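Local coordinates for structural protein VP1 (Trichodysplasia spinulosa-associated polyomavirus, PDB 4U60) that forms the pentameric building block of the viral capsid and binds sialylated glycans of host glycolipids, at residues G101-K113 and L253-L265. Residues are numbered along the deposited sequence; the frame is centred on the assembly and turned at random.
Sequences GVSSLVNVHMATK and LVGKDGDMQYRGL
Leu253 meets two side chains of the 101-113 loop through one methyl. Its CD1 lies 3.6 Å from Met110 CE and also touches Thr112 CG2. Met110 reaches it because its chain bends at the last torsion (chi3 -67°). Val254 supplies the direct hydrogen bond: Lys113 N donates to Val254 O at 3.0 Å, tilted 31° from the carbonyl plane. Val254 CG1 packs on Lys113 CB. Lys256 lays its aliphatic chain along the loop, with CE 4.0 Å from Ala111 CB. Two waters reinforce this. One joins Ala111 O to Lys256 N, the other Thr112 O to Lys256 NZ. Gly255 to Gly258 form a type I turn, which closes the hairpin of strands 241-254 and 260-279 in the jelly-roll. The 101-113 loop follows strand 86-99 and carries His109 of a glycan pocket. Farther along, Arg263 NH2 donates a hydrogen bond to a water 2.9 Å away, and that water donates one to Ser104 OG. The guanidinium also bonds to Gln170 O of a second subunit. Leu265 CD2 lies against one guanidinium face, 4.1 Å from its plane and offset toward the rim. Leu265 CD1 rests 3.8 Å from Gly101 O, which accepts from both Ser104 N and Ser104 OG.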
ATOM      1  N   GLY C 101      -8.228  21.018   6.407  1.00 12.08           N
ATOM      2  CA  GLY C 101      -7.936  21.696   5.157  1.00 12.22           C
ATOM      3  C   GLY C 101      -7.298  20.847   4.065  1.00 11.41           C
ATOM      4  O   GLY C 101      -6.720  21.384   3.123  1.00 11.51           O
ATOM      5  N   VAL C 102      -7.432  19.526   4.157  1.00 11.08           N
ATOM      6  CA  VAL C 102      -6.882  18.641   3.112  1.00 10.68           C
ATOM      7  C   VAL C 102      -7.408  19.028   1.733  1.00 10.67           C
ATOM      8  O   VAL C 102      -6.675  19.021   0.750  1.00 10.81           O
ATOM      9  CB  VAL C 102      -7.154  17.151   3.438  1.00 10.43           C
ATOM     10  CG1 VAL C 102      -6.760  16.234   2.274  1.00 10.39           C
ATOM     11  CG2 VAL C 102      -6.397  16.738   4.687  1.00 10.62           C
ATOM     12  N   SER C 103      -8.681  19.382   1.661  1.00 10.77           N
ATOM     13  CA  SER C 103      -9.301  19.751   0.394  1.00 11.01           C
ATOM     14  C   SER C 103      -8.703  20.987  -0.256  1.00 10.84           C
ATOM     15  O   SER C 103      -8.872  21.171  -1.475  1.00 10.70           O
ATOM     16  CB  SER C 103     -10.812  19.905   0.559  1.00 11.43           C
ATOM     17  OG  SER C 103     -11.117  21.035   1.331  1.00 12.34           O
ATOM     18  N   SER C 104      -8.009  21.829   0.518  1.00 10.87           N
ATOM     19  CA  SER C 104      -7.311  22.986  -0.062  1.00 11.36           C
ATOM     20  C   SER C 104      -6.226  22.611  -1.067  1.00 11.37           C
ATOM     21  O   SER C 104      -5.779  23.463  -1.865  1.00 12.15           O
ATOM     22  CB  SER C 104      -6.689  23.893   1.018  1.00 11.55           C
ATOM     23  OG  SER C 104      -5.601  23.235   1.656  1.00 11.51           O
ATOM     24  N   LEU C 105      -5.806  21.353  -1.044  1.00 11.52           N
ATOM     25  CA  LEU C 105      -4.810  20.877  -1.976  1.00 11.81           C
ATOM     26  C   LEU C 105      -5.408  20.545  -3.337  1.00 11.67           C
ATOM     27  O   LEU C 105      -4.680  20.267  -4.281  1.00 11.58           O
ATOM     28  CB  LEU C 105      -4.077  19.672  -1.364  1.00 12.03           C
ATOM     29  CG  LEU C 105      -3.373  19.949  -0.020  1.00 12.68           C
ATOM     30  CD1 LEU C 105      -2.782  18.626   0.460  1.00 13.38           C
ATOM     31  CD2 LEU C 105      -2.303  21.012  -0.170  1.00 13.43           C
ATOM     32  N   VAL C 106      -6.744  20.613  -3.457  1.00 11.25           N
ATOM     33  CA  VAL C 106      -7.429  20.471  -4.729  1.00 11.57           C
ATOM     34  C   VAL C 106      -7.438  21.859  -5.378  1.00 12.39           C
ATOM     35  O   VAL C 106      -8.463  22.551  -5.432  1.00 13.03           O
ATOM     36  CB  VAL C 106      -8.864  19.927  -4.532  1.00 11.59           C
ATOM     37  CG1 VAL C 106      -9.581  19.780  -5.878  1.00 11.82           C
ATOM     38  CG2 VAL C 106      -8.868  18.606  -3.776  1.00 11.18           C
ATOM     39  N   ASN C 107      -6.277  22.289  -5.828  1.00 12.53           N
ATOM     40  CA  ASN C 107      -6.131  23.642  -6.364  1.00 12.88           C
ATOM     41  C   ASN C 107      -4.940  23.637  -7.296  1.00 13.00           C
ATOM     42  O   ASN C 107      -3.816  23.436  -6.852  1.00 12.96           O
ATOM     43  CB  ASN C 107      -5.959  24.647  -5.237  1.00 13.19           C
ATOM     44  CG  ASN C 107      -5.932  26.083  -5.735  1.00 13.76           C
ATOM     45  OD1 ASN C 107      -5.619  26.350  -6.901  1.00 13.95           O
ATOM     46  ND2 ASN C 107      -6.240  27.017  -4.849  1.00 14.47           N
ATOM     47  N   VAL C 108      -5.207  23.846  -8.582  1.00 12.88           N
ATOM     48  CA  VAL C 108      -4.177  23.817  -9.611  1.00 13.43           C
ATOM     49  C   VAL C 108      -4.233  25.062 -10.497  1.00 13.85           C
ATOM     50  O   VAL C 108      -3.757  25.045 -11.625  1.00 14.06           O
ATOM     51  CB  VAL C 108      -4.259  22.524 -10.461  1.00 13.62           C
ATOM     52  CG1 VAL C 108      -3.887  21.326  -9.627  1.00 13.44           C
ATOM     53  CG2 VAL C 108      -5.636  22.340 -11.059  1.00 13.72           C
ATOM     54  N   HIS C 109      -4.800  26.149  -9.956  1.00 14.27           N
ATOM     55  CA  HIS C 109      -4.831  27.437 -10.665  1.00 15.08           C
ATOM     56  C   HIS C 109      -4.000  28.533  -9.976  1.00 15.65           C
ATOM     57  O   HIS C 109      -4.036  29.697 -10.398  1.00 16.07           O
ATOM     58  CB  HIS C 109      -6.274  27.905 -10.905  1.00 15.35           C
ATOM     59  CG  HIS C 109      -7.067  28.072  -9.651  1.00 14.96           C
ATOM     60  ND1 HIS C 109      -6.912  29.146  -8.795  1.00 15.49           N
ATOM     61  CD2 HIS C 109      -8.007  27.277  -9.095  1.00 14.50           C
ATOM     62  CE1 HIS C 109      -7.707  28.977  -7.749  1.00 15.10           C
ATOM     63  NE2 HIS C 109      -8.401  27.868  -7.924  1.00 14.59           N
ATOM     64  N   MET C 110      -3.258  28.167  -8.930  1.00 15.63           N
ATOM     65  CA  MET C 110      -2.396  29.136  -8.257  1.00 16.25           C
ATOM     66  C   MET C 110      -1.228  29.479  -9.167  1.00 16.41           C
ATOM     67  O   MET C 110      -0.950  28.766 -10.134  1.00 16.00           O
ATOM     68  CB  MET C 110      -1.916  28.589  -6.909  1.00 16.87           C
ATOM     69  CG  MET C 110      -3.049  28.533  -5.907  1.00 17.54           C
ATOM     70  SD  MET C 110      -2.507  28.124  -4.242  1.00 19.66           S
ATOM     71  CE  MET C 110      -1.948  26.458  -4.444  1.00 18.72           C
ATOM     72  N   ALA C 111      -0.543  30.576  -8.856  1.00 16.46           N
ATOM     73  CA  ALA C 111       0.609  31.023  -9.648  1.00 17.21           C
ATOM     74  C   ALA C 111       1.811  30.128  -9.400  1.00 16.96           C
ATOM     75  O   ALA C 111       2.624  30.368  -8.505  1.00 17.88           O
ATOM     76  CB  ALA C 111       0.952  32.463  -9.340  1.00 17.76           C
ATOM     77  N   THR C 112       1.900  29.098 -10.224  1.00 16.66           N
ATOM     78  CA  THR C 112       2.856  28.020 -10.056  1.00 16.05           C
ATOM     79  C   THR C 112       3.428  27.646 -11.417  1.00 16.70           C
ATOM     80  O   THR C 112       2.915  28.059 -12.466  1.00 17.25           O
ATOM     81  CB  THR C 112       2.162  26.778  -9.485  1.00 15.14           C
ATOM     82  OG1 THR C 112       1.045  26.435 -10.310  1.00 14.65           O
ATOM     83  CG2 THR C 112       1.687  27.018  -8.065  1.00 14.50           C
ATOM     84  N   LYS C 113       4.491  26.856 -11.398  1.00 16.81           N
ATOM     85  CA  LYS C 113       4.928  26.163 -12.598  1.00 17.75           C
ATOM     86  C   LYS C 113       3.758  25.296 -13.075  1.00 17.03           C
ATOM     87  O   LYS C 113       2.899  24.900 -12.279  1.00 16.61           O
ATOM     88  CB  LYS C 113       6.137  25.300 -12.267  1.00 18.85           C
ATOM     89  CG  LYS C 113       6.784  24.618 -13.455  1.00 21.25           C
ATOM     90  CD  LYS C 113       8.155  24.056 -13.076  1.00 22.91           C
ATOM     91  CE  LYS C 113       9.225  25.101 -13.138  1.00 24.73           C
ATOM     92  NZ  LYS C 113       9.438  25.527 -14.549  1.00 26.94           N
ATOM     93  N   LEU C 253       4.956  24.075  -2.610  1.00 12.36           N
ATOM     94  CA  LEU C 253       4.393  24.889  -3.660  1.00 13.19           C
ATOM     95  C   LEU C 253       5.522  25.300  -4.594  1.00 13.71           C
ATOM     96  O   LEU C 253       6.549  25.789  -4.135  1.00 13.94           O
ATOM     97  CB  LEU C 253       3.758  26.132  -3.066  1.00 14.05           C
ATOM     98  CG  LEU C 253       3.049  27.051  -4.056  1.00 15.26           C
ATOM     99  CD1 LEU C 253       1.701  26.488  -4.443  1.00 15.94           C
ATOM    100  CD2 LEU C 253       2.896  28.442  -3.458  1.00 16.45           C
ATOM    101  N   VAL C 254       5.357  25.040  -5.873  1.00 13.71           N
ATOM    102  CA  VAL C 254       6.383  25.323  -6.877  1.00 14.24           C
ATOM    103  C   VAL C 254       6.015  26.570  -7.653  1.00 15.47           C
ATOM    104  O   VAL C 254       5.128  26.558  -8.504  1.00 15.25           O
ATOM    105  CB  VAL C 254       6.568  24.128  -7.855  1.00 14.07           C
ATOM    106  CG1 VAL C 254       7.694  24.405  -8.837  1.00 14.71           C
ATOM    107  CG2 VAL C 254       6.782  22.822  -7.078  1.00 13.29           C
ATOM    108  N   GLY C 255       6.734  27.655  -7.384  1.00 16.54           N
ATOM    109  CA  GLY C 255       6.495  28.895  -8.075  1.00 18.01           C
ATOM    110  C   GLY C 255       6.866  28.861  -9.536  1.00 19.28           C
ATOM    111  O   GLY C 255       7.545  27.963 -10.014  1.00 18.31           O
ATOM    112  N   LYS C 256       6.430  29.890 -10.239  1.00 21.55           N
ATOM    113  CA  LYS C 256       6.624  30.013 -11.673  1.00 23.74           C
ATOM    114  C   LYS C 256       8.051  29.755 -12.123  1.00 23.82           C
ATOM    115  O   LYS C 256       8.281  29.071 -13.116  1.00 23.85           O
ATOM    116  CB  LYS C 256       6.254  31.427 -12.102  1.00 26.27           C
ATOM    117  CG  LYS C 256       4.791  31.773 -11.909  1.00 27.72           C
ATOM    118  CD  LYS C 256       4.050  31.678 -13.209  1.00 29.09           C
ATOM    119  CE  LYS C 256       2.563  31.870 -13.003  1.00 29.64           C
ATOM    120  NZ  LYS C 256       1.901  31.533 -14.282  1.00 30.75           N
ATOM    121  N   ASP C 257       9.008  30.298 -11.379  1.00 23.98           N
ATOM    122  CA  ASP C 257      10.413  30.173 -11.753  1.00 24.71           C
ATOM    123  C   ASP C 257      11.101  28.954 -11.158  1.00 22.59           C
ATOM    124  O   ASP C 257      12.289  28.771 -11.345  1.00 22.58           O
ATOM    125  CB  ASP C 257      11.171  31.436 -11.348  1.00 27.22           C
ATOM    126  CG  ASP C 257      10.608  32.679 -12.000  1.00 30.32           C
ATOM    127  OD1 ASP C 257      10.198  32.616 -13.182  1.00 33.02           O
ATOM    128  OD2 ASP C 257      10.578  33.736 -11.323  1.00 34.27           O
ATOM    129  N   GLY C 258      10.361  28.121 -10.433  1.00 20.35           N
ATOM    130  CA  GLY C 258      10.948  26.935  -9.817  1.00 19.37           C
ATOM    131  C   GLY C 258      11.287  27.090  -8.345  1.00 18.89           C
ATOM    132  O   GLY C 258      11.669  26.124  -7.698  1.00 17.52           O
ATOM    133  N   ASP C 259      11.132  28.305  -7.818  1.00 19.37           N
ATOM    134  CA  ASP C 259      11.279  28.543  -6.373  1.00 19.91           C
ATOM    135  C   ASP C 259      10.214  27.785  -5.575  1.00 17.76           C
ATOM    136  O   ASP C 259       9.047  27.746  -5.976  1.00 18.12           O
ATOM    137  CB  ASP C 259      11.180  30.040  -6.068  1.00 22.33           C
ATOM    138  CG  ASP C 259       9.986  30.695  -6.729  1.00 25.34           C
ATOM    139  OD1 ASP C 259       9.979  30.842  -7.981  1.00 28.03           O
ATOM    140  OD2 ASP C 259       9.038  31.067  -5.995  1.00 28.49           O
ATOM    141  N   MET C 260      10.614  27.177  -4.464  1.00 15.80           N
ATOM    142  CA  MET C 260       9.720  26.286  -3.726  1.00 14.58           C
ATOM    143  C   MET C 260       9.590  26.688  -2.267  1.00 14.33           C
ATOM    144  O   MET C 260      10.553  27.176  -1.645  1.00 15.02           O
ATOM    145  CB  MET C 260      10.187  24.835  -3.855  1.00 13.82           C
ATOM    146  CG  MET C 260      10.035  24.306  -5.277  1.00 14.07           C
ATOM    147  SD  MET C 260      10.843  22.738  -5.673  1.00 13.38           S
ATOM    148  CE  MET C 260       9.853  21.614  -4.697  1.00 12.70           C
ATOM    149  N   GLN C 261       8.407  26.442  -1.714  1.00 13.73           N
ATOM    150  CA  GLN C 261       8.080  26.727  -0.315  1.00 13.44           C
ATOM    151  C   GLN C 261       7.378  25.528   0.303  1.00 12.32           C
ATOM    152  O   GLN C 261       6.476  24.955  -0.318  1.00 12.23           O
ATOM    153  CB  GLN C 261       7.110  27.899  -0.245  1.00 14.34           C
ATOM    154  CG  GLN C 261       7.663  29.226  -0.707  1.00 15.69           C
ATOM    155  CD  GLN C 261       6.545  30.218  -0.889  1.00 16.92           C
ATOM    156  OE1 GLN C 261       5.929  30.290  -1.965  1.00 18.17           O
ATOM    157  NE2 GLN C 261       6.243  30.974   0.162  1.00 17.54           N
ATOM    158  N   TYR C 262       7.743  25.165   1.528  1.00 11.70           N
ATOM    159  CA  TYR C 262       6.976  24.192   2.280  1.00 11.16           C
ATOM    160  C   TYR C 262       5.554  24.676   2.482  1.00 11.37           C
ATOM    161  O   TYR C 262       5.327  25.858   2.667  1.00 12.28           O
ATOM    162  CB  TYR C 262       7.539  23.990   3.678  1.00 10.92           C
ATOM    163  CG  TYR C 262       8.792  23.199   3.812  1.00 10.90           C
ATOM    164  CD1 TYR C 262       8.746  21.827   3.912  1.00 10.66           C
ATOM    165  CD2 TYR C 262      10.034  23.819   3.842  1.00 11.14           C
ATOM    166  CE1 TYR C 262       9.898  21.074   4.088  1.00 10.54           C
ATOM    167  CE2 TYR C 262      11.194  23.079   3.984  1.00 11.10           C
ATOM    168  CZ  TYR C 262      11.127  21.707   4.121  1.00 10.68           C
ATOM    169  OH  TYR C 262      12.244  20.933   4.301  1.00 11.03           O
ATOM    170  N   ARG C 263       4.610  23.747   2.444  1.00 11.19           N
ATOM    171  CA  ARG C 263       3.218  23.993   2.811  1.00 11.03           C
ATOM    172  C   ARG C 263       2.801  23.060   3.943  1.00 10.72           C
ATOM    173  O   ARG C 263       3.044  21.847   3.859  1.00 10.67           O
ATOM    174  CB  ARG C 263       2.309  23.755   1.618  1.00 11.21           C
ATOM    175  CG  ARG C 263       0.814  23.846   1.889  1.00 11.29           C
ATOM    176  CD  ARG C 263       0.422  25.152   2.579  1.00 11.85           C
ATOM    177  NE  ARG C 263      -1.002  25.432   2.479  1.00 12.13           N
ATOM    178  CZ  ARG C 263      -1.652  26.316   3.230  1.00 12.79           C
ATOM    179  NH1 ARG C 263      -1.011  26.968   4.182  1.00 12.81           N
ATOM    180  NH2 ARG C 263      -2.953  26.500   3.074  1.00 13.26           N
ATOM    181  N   GLY C 264       2.182  23.642   4.982  1.00 10.75           N
ATOM    182  CA  GLY C 264       1.711  22.915   6.139  1.00 10.65           C
ATOM    183  C   GLY C 264       0.235  23.116   6.346  1.00 10.70           C
ATOM    184  O   GLY C 264      -0.330  24.089   5.836  1.00 11.17           O
ATOM    185  N   LEU C 265      -0.389  22.184   7.086  1.00 10.63           N
ATOM    186  CA  LEU C 265      -1.796  22.289   7.427  1.00 11.12           C
ATOM    187  C   LEU C 265      -1.990  22.227   8.946  1.00 11.25           C
ATOM    188  O   LEU C 265      -1.155  21.651   9.663  1.00 11.15           O
ATOM    189  CB  LEU C 265      -2.606  21.175   6.759  1.00 11.08           C
ATOM    190  CG  LEU C 265      -2.752  21.293   5.227  1.00 11.35           C
ATOM    191  CD1 LEU C 265      -3.519  20.087   4.711  1.00 11.27           C
ATOM    192  CD2 LEU C 265      -3.449  22.572   4.792  1.00 11.99           C
TER
HETATM  193  O   HOH W   1      -3.337  24.616   0.895  1.00 16.93           O
HETATM  194  O   HOH W   2       4.862  31.943  -8.694  1.00 27.35           O
HETATM  195  O   HOH W   3       2.876  28.921 -15.063  1.00 31.66           O